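Local coordinates for deoxyribose-phosphate aldolase (Toxoplasma gondii, PDB 4EIV), which is an enzyme of the aldolase class that folds as a closed barrel of eight parallel strands wrapped by helices, at residues 67-70 with 71-75; 161-164 with 165-169; 202-205 with 206-209; 251-254 with 255-259; 272-275 with 276-279. All blocks are in the same frame, centred on the assembly; numbering follows the deposited sequence.

Overall arrangement
Every contact is local, between neighbouring turns or at an end of one helix, so none closes a long loop; they follow one another in series, without nesting or crossing. Contact 1 spans helix 67-74, which joins strand 59-62 to strand 85-90 of the eight-stranded parallel barrel. Contact 2 starts helix 165-178, after strand 152-156. Contact 3 lies in helix 196-210 and contact 4 at the end of helix 243-257; these two touch where Ser203 meets Asn257. Contact 5 begins helix 273-284, after the last strand, 267-271. Contact 1 lies across the chain's centre from contacts 2, 3 and 4, their centres about 37 Å from its own.

Contact 1: residues 67-70 with 71-75; sequences VRFI and RQELV
Phe69 and Leu74 meet in a local i to i+5 contact in helix 67-74, where residues 71-74 form a wider pi-type turn. The Phe69 carbonyl O takes two backbone donors: Leu74 N at 2.8 Å, nearly straight at 169°, and Glu73 N at 3.2 Å from above the carbonyl plane. The wide turn also carries Leu74 CB over one face of the Phe69 ring, a CH-pi contact 4.3 Å from the ring centroid and offset toward the rim. With chi1 at 169°, the ring swings beside its own carbonyl carbon, and this leans it toward Leu74. The helix belongs to the beta-alpha-beta unit of strands 59-62 and 85-90, and branched Ile70 suits its inner face, packing on Val60, Val62 and Val86. Arg71, beside it, bends back at chi2. Its NH1 gives a hydrogen bond of 2.8 Å to a water, which in turn donates to Ile70 O, while the guanidinium also reaches Ile84 O, Val81 O and the carboxylate of Asp115. Arg68 NH2 makes its salt bridge to Asp112; the weak bond from Arg68 NH1 to the amide of Gln72 is doubtful, since Gln72 has two conformers.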
loop_
_atom_site.group_PDB
_atom_site.type_symbol
_atom_site.label_atom_id
_atom_site.label_comp_id
_atom_site.label_asym_id
_atom_site.label_seq_id
_atom_site.Cartn_x
_atom_site.Cartn_y
_atom_site.Cartn_z
ATOM N N VAL A 67 12.686 -21.529 16.687
ATOM C CA VAL A 67 12.353 -21.641 15.260
ATOM C C VAL A 67 11.733 -23.011 14.946
ATOM O O VAL A 67 10.643 -23.094 14.371
ATOM C CB VAL A 67 13.580 -21.360 14.341
ATOM C CG1 VAL A 67 13.252 -21.571 12.870
ATOM C CG2 VAL A 67 14.117 -19.928 14.572
ATOM N N ARG A 68 12.423 -24.089 15.328
ATOM C CA ARG A 68 11.921 -25.438 15.071
ATOM C C ARG A 68 10.595 -25.688 15.771
ATOM O O ARG A 68 9.714 -26.346 15.203
ATOM C CB ARG A 68 12.944 -26.501 15.480
ATOM C CG ARG A 68 12.471 -27.936 15.243
ATOM C CD ARG A 68 13.601 -28.914 15.425
ATOM N NE ARG A 68 14.630 -28.660 14.429
ATOM C CZ ARG A 68 14.687 -29.226 13.223
ATOM N NH1 ARG A 68 13.775 -30.111 12.846
ATOM N NH2 ARG A 68 15.671 -28.900 12.386
ATOM N N PHE A 69 10.453 -25.186 16.995
ATOM C CA PHE A 69 9.196 -25.319 17.723
ATOM C C PHE A 69 8.031 -24.792 16.902
ATOM O O PHE A 69 7.031 -25.487 16.713
ATOM C CB PHE A 69 9.229 -24.598 19.071
ATOM C CG PHE A 69 7.879 -24.497 19.723
ATOM C CD1 PHE A 69 7.239 -25.633 20.214
ATOM C CD2 PHE A 69 7.225 -23.275 19.814
ATOM C CE1 PHE A 69 5.990 -25.537 20.803
ATOM C CE2 PHE A 69 5.985 -23.174 20.403
ATOM C CZ PHE A 69 5.363 -24.302 20.897
ATOM N N ILE A 70 8.173 -23.580 16.389
ATOM C CA ILE A 70 7.106 -22.983 15.590
ATOM C C ILE A 70 6.841 -23.750 14.281
ATOM O O ILE A 70 5.684 -24.071 13.951
ATOM C CB ILE A 70 7.430 -21.510 15.249
ATOM C CG1 ILE A 70 7.426 -20.662 16.521
ATOM C CG2 ILE A 70 6.403 -20.988 14.227
ATOM C CD1 ILE A 70 8.046 -19.272 16.329
ATOM N N ARG A 71 7.918 -24.067 13.562
ATOM C CA ARG A 71 7.836 -24.679 12.240
ATOM C C ARG A 71 7.513 -26.170 12.162
ATOM O O ARG A 71 6.971 -26.634 11.153
ATOM C CB ARG A 71 9.113 -24.391 11.452
ATOM C CG ARG A 71 9.168 -22.962 10.932
ATOM C CD ARG A 71 8.190 -22.818 9.770
ATOM N NE ARG A 71 8.133 -21.484 9.183
ATOM C CZ ARG A 71 7.128 -20.607 9.299
ATOM N NH1 ARG A 71 6.017 -20.870 9.992
ATOM N NH2 ARG A 71 7.234 -19.443 8.680
ATOM N N GLN A 72 7.918 -26.947 13.160
ATOM C CA GLN A 72 7.684 -28.397 13.131
ATOM C C GLN A 72 6.646 -28.911 14.102
ATOM O O GLN A 72 6.020 -29.937 13.843
ATOM C CB GLN A 72 8.969 -29.162 13.433
ATOM C CG GLN A 72 9.869 -29.421 12.256
ATOM C CD GLN A 72 10.844 -30.542 12.556
ATOM O OE1 GLN A 72 11.211 -30.769 13.717
ATOM N NE2 GLN A 72 11.270 -31.255 11.520
ATOM N N GLU A 73 6.505 -28.226 15.247
ATOM C CA GLU A 73 5.622 -28.667 16.348
ATOM C C GLU A 73 4.342 -27.854 16.564
ATOM O O GLU A 73 3.252 -28.415 16.491
ATOM C CB GLU A 73 6.405 -28.730 17.668
ATOM C CG GLU A 73 5.578 -29.271 18.837
ATOM C CD GLU A 73 6.385 -29.485 20.107
ATOM O OE1 GLU A 73 7.634 -29.515 20.038
ATOM O OE2 GLU A 73 5.765 -29.636 21.182
ATOM N N LEU A 74 4.457 -26.551 16.837
ATOM C CA LEU A 74 3.274 -25.697 17.030
ATOM C C LEU A 74 2.247 -25.822 15.905
ATOM O O LEU A 74 1.038 -25.822 16.158
ATOM C CB LEU A 74 3.707 -24.238 17.156
ATOM C CG LEU A 74 2.599 -23.208 17.417
ATOM C CD1 LEU A 74 1.777 -23.544 18.650
ATOM C CD2 LEU A 74 3.232 -21.818 17.542
ATOM N N VAL A 75 2.745 -25.959 14.678
ATOM C CA VAL A 75 1.909 -26.075 13.482
ATOM C C VAL A 75 0.930 -27.275 13.547
ATOM O O VAL A 75 -0.130 -27.253 12.909
ATOM C CB VAL A 75 2.801 -26.102 12.199
ATOM C CG1 VAL A 75 3.600 -27.392 12.133
ATOM C CG2 VAL A 75 1.967 -25.906 10.933
HETATM O O HOH W 1 4.898 -23.203 11.131
#

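Contact 2: residues 161-164 with 165-169; sequences ELQG and GDIIS
Gln163 lays its side chain across that of Ile167, the two crossing at about a right angle where a loop runs into helix 165-178. The touching branch is Ile167 CG2, which lies 3.9 Å from Gln163 NE2 and 4.0 Å from Gln163 CB, so the methyl sits against the middle of the glutamine chain. Gln163 has a second conformer, so its details are less certain. Ile167 CG2 stands opposite its own backbone N (chi1 -73° places CG1 beside that N), and this turns the methyl back toward the loop. Ile168 uses its other branch: CD1 comes 3.5 Å from Gln163 O. Gly164 closes the first turn, its O accepting from Ile168 N at 3.1 Å.

Farther out, Gln163 NE2 is held by Asn127 OD1 and Trp123 O, an amide being able to give both of its hydrogens. Met126 lies against Gln163 and Ile167, and Ile168 faces Phe197 and Thr198 of helix 196-210, where a branched apolar side chain fills the contact between the two helices. Asp166 OD1 makes a salt bridge to Arg170 NE, one turn on, and a carboxylate so near the amino end of a helix is probably favoured by the helix dipole. Gly164 is the N-cap residue: having no side chain, it offers no side-chain acceptor to the first turn. The arrangement is a helix start after a barrel strand, here 152-156, in an alpha/beta barrel.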
loop_
_atom_site.group_PDB
_atom_site.type_symbol
_atom_site.label_atom_id
_atom_site.label_comp_id
_atom_site.label_asym_id
_atom_site.label_seq_id
_atom_site.Cartn_x
_atom_site.Cartn_y
_atom_site.Cartn_z
ATOM N N GLU A 161 20.533 1.448 24.062
ATOM C CA GLU A 161 21.248 2.569 24.672
ATOM C C GLU A 161 21.325 3.743 23.706
ATOM O O GLU A 161 21.577 3.563 22.501
ATOM C CB GLU A 161 22.644 2.182 25.133
ATOM C CG GLU A 161 22.667 1.332 26.390
ATOM C CD GLU A 161 23.993 1.427 27.149
ATOM O OE1 GLU A 161 24.876 2.240 26.765
ATOM O OE2 GLU A 161 24.145 0.688 28.145
ATOM N N LEU A 162 21.120 4.941 24.254
ATOM C CA LEU A 162 21.136 6.181 23.472
ATOM C C LEU A 162 22.545 6.533 22.967
ATOM O O LEU A 162 23.470 6.717 23.771
ATOM C CB LEU A 162 20.586 7.357 24.311
ATOM C CG LEU A 162 19.122 7.371 24.825
ATOM C CD1 LEU A 162 18.854 8.482 25.857
ATOM C CD2 LEU A 162 18.124 7.477 23.680
ATOM N N GLN A 163 22.691 6.611 21.645
ATOM C CA GLN A 163 23.950 6.980 21.002
ATOM C C GLN A 163 23.739 8.197 20.103
ATOM O O GLN A 163 22.632 8.430 19.591
ATOM C CB GLN A 163 24.513 5.798 20.210
ATOM C CG GLN A 163 24.989 4.651 21.100
ATOM C CD GLN A 163 25.465 3.440 20.296
ATOM O OE1 GLN A 163 24.676 2.779 19.611
ATOM N NE2 GLN A 163 26.752 3.124 20.409
ATOM N N GLY A 164 24.808 8.970 19.910
ATOM C CA GLY A 164 24.755 10.186 19.104
ATOM C C GLY A 164 24.386 9.939 17.647
ATOM O O GLY A 164 24.543 8.823 17.110
ATOM N N GLY A 165 23.924 11.006 17.004
ATOM C CA GLY A 165 23.486 10.952 15.627
ATOM C C GLY A 165 24.580 10.534 14.675
ATOM O O GLY A 165 24.317 9.777 13.751
ATOM N N ASP A 166 25.803 11.019 14.885
ATOM C CA ASP A 166 26.908 10.628 14.011
ATOM C C ASP A 166 27.078 9.109 14.045
ATOM O O ASP A 166 27.335 8.507 13.003
ATOM C CB ASP A 166 28.219 11.313 14.420
ATOM C CG ASP A 166 29.406 10.923 13.522
ATOM O OD1 ASP A 166 29.354 11.183 12.295
ATOM O OD2 ASP A 166 30.420 10.401 14.059
ATOM N N ILE A 167 26.943 8.511 15.234
ATOM C CA ILE A 167 27.078 7.054 15.411
ATOM C C ILE A 167 25.975 6.290 14.712
ATOM O O ILE A 167 26.245 5.348 13.995
ATOM C CB ILE A 167 27.137 6.645 16.900
ATOM C CG1 ILE A 167 28.490 7.043 17.489
ATOM C CG2 ILE A 167 26.903 5.150 17.108
ATOM C CD1 ILE A 167 28.630 6.729 18.960
ATOM N N ILE A 168 24.732 6.707 14.900
ATOM C CA ILE A 168 23.594 6.040 14.273
ATOM C C ILE A 168 23.771 6.079 12.763
ATOM O O ILE A 168 23.613 5.068 12.065
ATOM C CB ILE A 168 22.272 6.742 14.644
ATOM C CG1 ILE A 168 22.063 6.697 16.166
ATOM C CG2 ILE A 168 21.105 6.101 13.895
ATOM C CD1 ILE A 168 20.937 7.583 16.670
ATOM N N SER A 169 24.104 7.256 12.244
ATOM C CA SER A 169 24.277 7.396 10.812
ATOM C C SER A 169 25.397 6.512 10.307
ATOM O O SER A 169 25.247 5.837 9.285
ATOM C CB SER A 169 24.552 8.857 10.446
ATOM O OG SER A 169 23.456 9.682 10.807
#

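Contact 3: residues 202-205 with 206-209; sequences ISIA and LREY
Helix 196-210, one of the outer helices of the alpha/beta barrel, runs through two regular turns at 202-209, in which Ile204 meets both Arg207 and Glu208. Ile204 and Glu208 lie side by side and point the same way, with Ile204 CG2 3.5 Å from Glu208 OE1. The glutamate suits the exposed side of the helix: its CG lies 3.3 Å from Ile204 O and its carboxylate runs beside Ile204. Arg207 sets off opposite its own N (chi1 -177°) and then bends at chi3, which folds the guanidinium back over the preceding turn. Ser203 O lies over the centre of one face, 4.0 Å from the guanidinium plane, and NH1 reaches to 3.9 Å from Ile204 CG1. Beyond these turns, Arg207 NH2 makes a weak bond to Asn257 OD1, and Ser203 OG bonds to Val199 O, as a small serine can within its own helix. Beneath these side chains the backbone is regular; for instance, Glu208 N meets Ile204 O at 2.9 Å. Toward helix 165-178, Ala205 is small enough for close packing on Ala172, while Tyr209 packs on Leu176 and its OH is hydrogen-bonded with Arg230 NH1. Such packing of neighbouring helices around a parallel sheet is characteristic of the beta/alpha barrel.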
loop_
_atom_site.group_PDB
_atom_site.type_symbol
_atom_site.label_atom_id
_atom_site.label_comp_id
_atom_site.label_asym_id
_atom_site.label_seq_id
_atom_site.Cartn_x
_atom_site.Cartn_y
_atom_site.Cartn_z
ATOM N N ILE A 202 18.153 7.364 9.811
ATOM C CA ILE A 202 18.201 6.144 9.041
ATOM C C ILE A 202 17.679 6.379 7.613
ATOM O O ILE A 202 18.243 5.872 6.638
ATOM C CB ILE A 202 17.446 5.015 9.777
ATOM C CG1 ILE A 202 18.243 4.640 11.030
ATOM C CG2 ILE A 202 17.288 3.791 8.873
ATOM C CD1 ILE A 202 17.509 3.732 12.010
ATOM N N SER A 203 16.599 7.139 7.491
ATOM C CA SER A 203 16.029 7.467 6.194
ATOM C C SER A 203 17.005 8.222 5.319
ATOM O O SER A 203 17.127 7.913 4.138
ATOM C CB SER A 203 14.746 8.272 6.366
ATOM O OG SER A 203 13.734 7.495 6.993
ATOM N N ILE A 204 17.726 9.180 5.896
ATOM C CA ILE A 204 18.731 9.926 5.132
ATOM C C ILE A 204 19.830 8.983 4.651
ATOM O O ILE A 204 20.254 9.018 3.488
ATOM C CB ILE A 204 19.373 11.019 5.979
ATOM C CG1 ILE A 204 18.351 12.112 6.272
ATOM C CG2 ILE A 204 20.584 11.630 5.262
ATOM C CD1 ILE A 204 18.839 13.086 7.326
ATOM N N ALA A 205 20.311 8.129 5.551
ATOM C CA ALA A 205 21.364 7.187 5.199
ATOM C C ALA A 205 20.963 6.292 4.038
ATOM O O ALA A 205 21.733 6.071 3.091
ATOM C CB ALA A 205 21.755 6.339 6.409
ATOM N N LEU A 206 19.754 5.758 4.103
ATOM C CA LEU A 206 19.280 4.893 3.038
ATOM C C LEU A 206 19.103 5.656 1.720
ATOM O O LEU A 206 19.474 5.151 0.663
ATOM C CB LEU A 206 17.990 4.221 3.454
ATOM C CG LEU A 206 17.395 3.269 2.437
ATOM C CD1 LEU A 206 18.403 2.242 1.954
ATOM C CD2 LEU A 206 16.189 2.615 3.053
ATOM N N ARG A 207 18.557 6.871 1.781
ATOM C CA ARG A 207 18.356 7.702 0.586
ATOM C C ARG A 207 19.686 7.942 -0.108
ATOM O O ARG A 207 19.809 7.762 -1.320
ATOM C CB ARG A 207 17.716 9.045 0.977
ATOM C CG ARG A 207 17.387 9.956 -0.220
ATOM C CD ARG A 207 16.570 11.199 0.169
ATOM N NE ARG A 207 15.448 10.833 1.044
ATOM C CZ ARG A 207 15.336 11.110 2.348
ATOM N NH1 ARG A 207 16.233 11.854 2.993
ATOM N NH2 ARG A 207 14.275 10.671 3.022
ATOM N N GLU A 208 20.693 8.324 0.666
ATOM C CA GLU A 208 22.009 8.613 0.118
ATOM C C GLU A 208 22.709 7.380 -0.393
ATOM O O GLU A 208 23.420 7.442 -1.383
ATOM C CB GLU A 208 22.866 9.332 1.146
ATOM C CG GLU A 208 22.313 10.695 1.453
ATOM C CD GLU A 208 23.086 11.436 2.513
ATOM O OE1 GLU A 208 22.773 12.626 2.703
ATOM O OE2 GLU A 208 23.987 10.843 3.147
ATOM N N TYR A 209 22.512 6.253 0.277
ATOM C CA TYR A 209 23.114 5.007 -0.162
ATOM C C TYR A 209 22.554 4.594 -1.528
ATOM O O TYR A 209 23.303 4.124 -2.418
ATOM C CB TYR A 209 22.863 3.920 0.878
ATOM C CG TYR A 209 23.558 2.644 0.524
ATOM C CD1 TYR A 209 24.923 2.501 0.736
ATOM C CD2 TYR A 209 22.865 1.585 -0.047
ATOM C CE1 TYR A 209 25.576 1.334 0.403
ATOM C CE2 TYR A 209 23.505 0.417 -0.384
ATOM C CZ TYR A 209 24.865 0.294 -0.156
ATOM O OH TYR A 209 25.515 -0.859 -0.493
#

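Contact 4: residues 251-254 with 255-259; sequences MQMI and FENGP
Gln252 and Glu256 form the firm polar part of this helix end: Gln252 NE2 donates to Glu256 OE2 at 3.0 Å, almost straight at 166°. The carboxylate O lies in the amide plane but is itself met from above the carboxylate plane, the two planes being 51° apart. Gln252 runs out fully extended, with CG opposite the backbone N, which puts the amide one turn along the helix; its NE2 also binds Met196 O. Close by, Met253 bends back so that SD receives a weak bond from Asn257 ND2 at 3.4 Å, while that amide has its stronger partner in Ser203. Buried Ile254 belongs to the packed part too, its CG2 4.2 Å from Pro259 CD.

The outer side is looser. Phe255 meets this turn through CB, 3.4 Å from Met251 O, and is exposed. Gly258, just past the helix, has the positive phi that glycine adopts readily. Its N still reaches Ile254 O at 2.9 Å, though at a bent 131°, and Pro259, which cannot donate a backbone N-H, follows where the helical bonding has stopped. Helix 243-257 connects strands 233-237 and 267-271 in a beta-alpha-beta unit: Met253 lies on Ile234 and Ile236, Gln252 and Glu256 face helix 196-210, and Phe255 packs on Tyr283 of the second subunit.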
loop_
_atom_site.group_PDB
_atom_site.type_symbol
_atom_site.label_atom_id
_atom_site.label_comp_id
_atom_site.label_asym_id
_atom_site.label_seq_id
_atom_site.Cartn_x
_atom_site.Cartn_y
_atom_site.Cartn_z
ATOM N N MET A 251 3.008 8.507 9.167
ATOM C CA MET A 251 3.037 9.840 8.579
ATOM C C MET A 251 4.450 10.317 8.312
ATOM O O MET A 251 4.719 10.920 7.260
ATOM C CB MET A 251 2.299 10.838 9.470
ATOM C CG MET A 251 0.815 10.554 9.562
ATOM S SD MET A 251 -0.059 10.635 7.980
ATOM C CE MET A 251 -0.268 12.408 7.759
ATOM N N GLN A 252 5.363 10.056 9.249
ATOM C CA GLN A 252 6.768 10.399 9.044
ATOM C C GLN A 252 7.336 9.689 7.811
ATOM O O GLN A 252 8.003 10.309 6.995
ATOM C CB GLN A 252 7.607 10.038 10.275
ATOM C CG GLN A 252 9.078 10.369 10.107
ATOM C CD GLN A 252 9.936 10.104 11.328
ATOM O OE1 GLN A 252 9.520 9.435 12.265
ATOM N NE2 GLN A 252 11.152 10.646 11.319
ATOM N N MET A 253 7.049 8.397 7.679
ATOM C CA MET A 253 7.531 7.645 6.529
ATOM C C MET A 253 6.987 8.216 5.213
ATOM O O MET A 253 7.732 8.376 4.259
ATOM C CB MET A 253 7.113 6.188 6.638
ATOM C CG MET A 253 7.916 5.378 7.609
ATOM S SD MET A 253 9.618 5.078 7.040
ATOM C CE MET A 253 9.470 4.059 5.625
ATOM N N ILE A 254 5.684 8.514 5.154
ATOM C CA ILE A 254 5.124 9.067 3.904
ATOM C C ILE A 254 5.768 10.403 3.545
ATOM O O ILE A 254 6.177 10.636 2.397
ATOM C CB ILE A 254 3.609 9.240 3.968
ATOM C CG1 ILE A 254 2.922 7.886 4.100
ATOM C CG2 ILE A 254 3.101 10.008 2.741
ATOM C CD1 ILE A 254 1.457 7.971 4.508
ATOM N N PHE A 255 5.893 11.280 4.540
ATOM C CA PHE A 255 6.438 12.611 4.309
ATOM C C PHE A 255 7.907 12.549 3.886
ATOM O O PHE A 255 8.305 13.216 2.936
ATOM C CB PHE A 255 6.252 13.490 5.553
ATOM C CG PHE A 255 6.616 14.925 5.330
ATOM C CD1 PHE A 255 5.788 15.750 4.582
ATOM C CD2 PHE A 255 7.795 15.446 5.842
ATOM C CE1 PHE A 255 6.120 17.081 4.360
ATOM C CE2 PHE A 255 8.139 16.787 5.622
ATOM C CZ PHE A 255 7.296 17.595 4.882
ATOM N N GLU A 256 8.713 11.765 4.602
ATOM C CA GLU A 256 10.144 11.722 4.309
ATOM C C GLU A 256 10.534 10.796 3.170
ATOM O O GLU A 256 11.422 11.130 2.398
ATOM C CB GLU A 256 10.949 11.329 5.541
ATOM C CG GLU A 256 10.744 12.260 6.726
ATOM C CD GLU A 256 11.837 12.102 7.766
ATOM O OE1 GLU A 256 12.972 11.752 7.375
ATOM O OE2 GLU A 256 11.571 12.367 8.957
ATOM N N ASN A 257 9.871 9.648 3.076
ATOM C CA ASN A 257 10.248 8.620 2.103
ATOM C C ASN A 257 9.246 8.349 1.003
ATOM O O ASN A 257 9.526 7.551 0.117
ATOM C CB ASN A 257 10.555 7.342 2.883
ATOM C CG ASN A 257 11.695 7.544 3.864
ATOM O OD1 ASN A 257 12.721 8.136 3.492
ATOM N ND2 ASN A 257 11.527 7.082 5.113
ATOM N N GLY A 258 8.097 9.009 1.049
ATOM C CA GLY A 258 7.084 8.871 0.016
ATOM C C GLY A 258 6.025 7.828 0.311
ATOM O O GLY A 258 6.264 6.870 1.050
ATOM N N PRO A 259 4.839 7.971 -0.306
ATOM C CA PRO A 259 3.784 6.998 -0.080
ATOM C C PRO A 259 4.150 5.576 -0.470
ATOM O O PRO A 259 3.686 4.614 0.161
ATOM C CB PRO A 259 2.611 7.545 -0.922
ATOM C CG PRO A 259 3.209 8.512 -1.852
ATOM C CD PRO A 259 4.410 9.065 -1.190
#

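Contact 5: residues 272-275 with 276-279; sequences GFNL and LKEL
Phe273 sets its ring opposite its backbone N (chi1 -172°), while Lys277, one turn later, starts beside its own N (chi1 -70°) and bends at chi3, and together these turns bring the lysine chain over the ring. Lys277 CE sits above the centre of one face, 3.7 Å from the centroid, in a CH-pi contact. The ammonium NZ lies over the same face, 4.0 Å from the Phe273 ring centroid, a cation-pi contact 26° off the ring normal. A long, flexible lysine suits this place, covering the ring with methylenes while its charge reaches a water. That water bridges it to the neighbouring turn, accepting from Lys277 NZ at 2.7 Å and donating to Asn274 OD1 at the same distance. This is the first stretch of helix 273-284, which follows the last barrel strand, 267-271; Gly272 is its N-cap, and its O receives Leu276 N at 3.0 Å. The inner side is leucine-rich. Leu276 CD2 touches the edge of the Phe273 ring, and Leu275 CD1 lies 4.2 Å from Leu279 CG, both leucines packing on Phe30 of strand 30-34. Glu278 stretches out past Leu275, CD1 of which is 3.8 Å from its OE1, and that same oxygen accepts from Met243 N at the start of helix 243-257.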
loop_
_atom_site.group_PDB
_atom_site.type_symbol
_atom_site.label_atom_id
_atom_site.label_comp_id
_atom_site.label_asym_id
_atom_site.label_seq_id
_atom_site.Cartn_x
_atom_site.Cartn_y
_atom_site.Cartn_z
ATOM N N GLY A 272 5.533 -5.148 20.454
ATOM C CA GLY A 272 5.181 -6.161 21.430
ATOM C C GLY A 272 3.815 -6.777 21.265
ATOM O O GLY A 272 2.991 -6.336 20.458
ATOM N N PHE A 273 3.590 -7.795 22.076
ATOM C CA PHE A 273 2.349 -8.549 22.091
ATOM C C PHE A 273 1.152 -7.685 22.449
ATOM O O PHE A 273 0.099 -7.817 21.831
ATOM C CB PHE A 273 2.534 -9.734 23.057
ATOM C CG PHE A 273 1.420 -10.747 23.057
ATOM C CD1 PHE A 273 0.698 -11.055 21.908
ATOM C CD2 PHE A 273 1.190 -11.498 24.200
ATOM C CE1 PHE A 273 -0.297 -12.022 21.934
ATOM C CE2 PHE A 273 0.206 -12.466 24.225
ATOM C CZ PHE A 273 -0.537 -12.729 23.080
ATOM N N ASN A 274 1.286 -6.819 23.456
ATOM C CA ASN A 274 0.178 -5.938 23.823
ATOM C C ASN A 274 -0.216 -5.006 22.663
ATOM O O ASN A 274 -1.412 -4.818 22.403
ATOM C CB ASN A 274 0.471 -5.168 25.109
ATOM C CG ASN A 274 0.490 -6.069 26.337
ATOM O OD1 ASN A 274 -0.181 -7.108 26.378
ATOM N ND2 ASN A 274 1.240 -5.660 27.355
ATOM N N LEU A 275 0.773 -4.497 21.923
ATOM C CA LEU A 275 0.461 -3.654 20.759
ATOM C C LEU A 275 -0.265 -4.476 19.693
ATOM O O LEU A 275 -1.241 -4.019 19.106
ATOM C CB LEU A 275 1.708 -2.958 20.209
ATOM C CG LEU A 275 1.565 -2.130 18.919
ATOM C CD1 LEU A 275 0.500 -1.034 19.069
ATOM C CD2 LEU A 275 2.902 -1.495 18.602
ATOM N N LEU A 276 0.230 -5.678 19.415
ATOM C CA LEU A 276 -0.434 -6.566 18.463
ATOM C C LEU A 276 -1.900 -6.772 18.830
ATOM O O LEU A 276 -2.791 -6.672 17.977
ATOM C CB LEU A 276 0.291 -7.914 18.381
ATOM C CG LEU A 276 -0.402 -8.984 17.539
ATOM C CD1 LEU A 276 -0.665 -8.470 16.107
ATOM C CD2 LEU A 276 0.391 -10.281 17.562
ATOM N N LYS A 277 -2.167 -7.044 20.106
ATOM C CA LYS A 277 -3.538 -7.231 20.549
ATOM C C LYS A 277 -4.377 -5.950 20.408
ATOM O O LYS A 277 -5.524 -6.031 20.020
ATOM C CB LYS A 277 -3.584 -7.794 21.971
ATOM C CG LYS A 277 -3.097 -9.268 22.034
ATOM C CD LYS A 277 -3.145 -9.902 23.424
ATOM C CE LYS A 277 -2.040 -9.381 24.329
ATOM N NZ LYS A 277 -2.048 -10.084 25.638
ATOM N N GLU A 278 -3.786 -4.785 20.666
ATOM C CA GLU A 278 -4.492 -3.520 20.482
ATOM C C GLU A 278 -4.887 -3.357 19.010
ATOM O O GLU A 278 -6.015 -2.989 18.685
ATOM C CB GLU A 278 -3.628 -2.325 20.910
ATOM C CG GLU A 278 -4.395 -0.988 20.791
ATOM C CD GLU A 278 -3.575 0.253 21.111
ATOM O OE1 GLU A 278 -2.345 0.172 21.261
ATOM O OE2 GLU A 278 -4.198 1.324 21.247
ATOM N N LEU A 279 -3.963 -3.682 18.117
ATOM C CA LEU A 279 -4.225 -3.539 16.691
ATOM C C LEU A 279 -5.337 -4.481 16.254
ATOM O O LEU A 279 -6.281 -4.068 15.571
ATOM C CB LEU A 279 -2.971 -3.839 15.873
ATOM C CG LEU A 279 -1.771 -2.906 16.066
ATOM C CD1 LEU A 279 -0.583 -3.411 15.248
ATOM C CD2 LEU A 279 -2.102 -1.468 15.701
HETATM O O HOH W 2 0.035 -9.584 27.335
#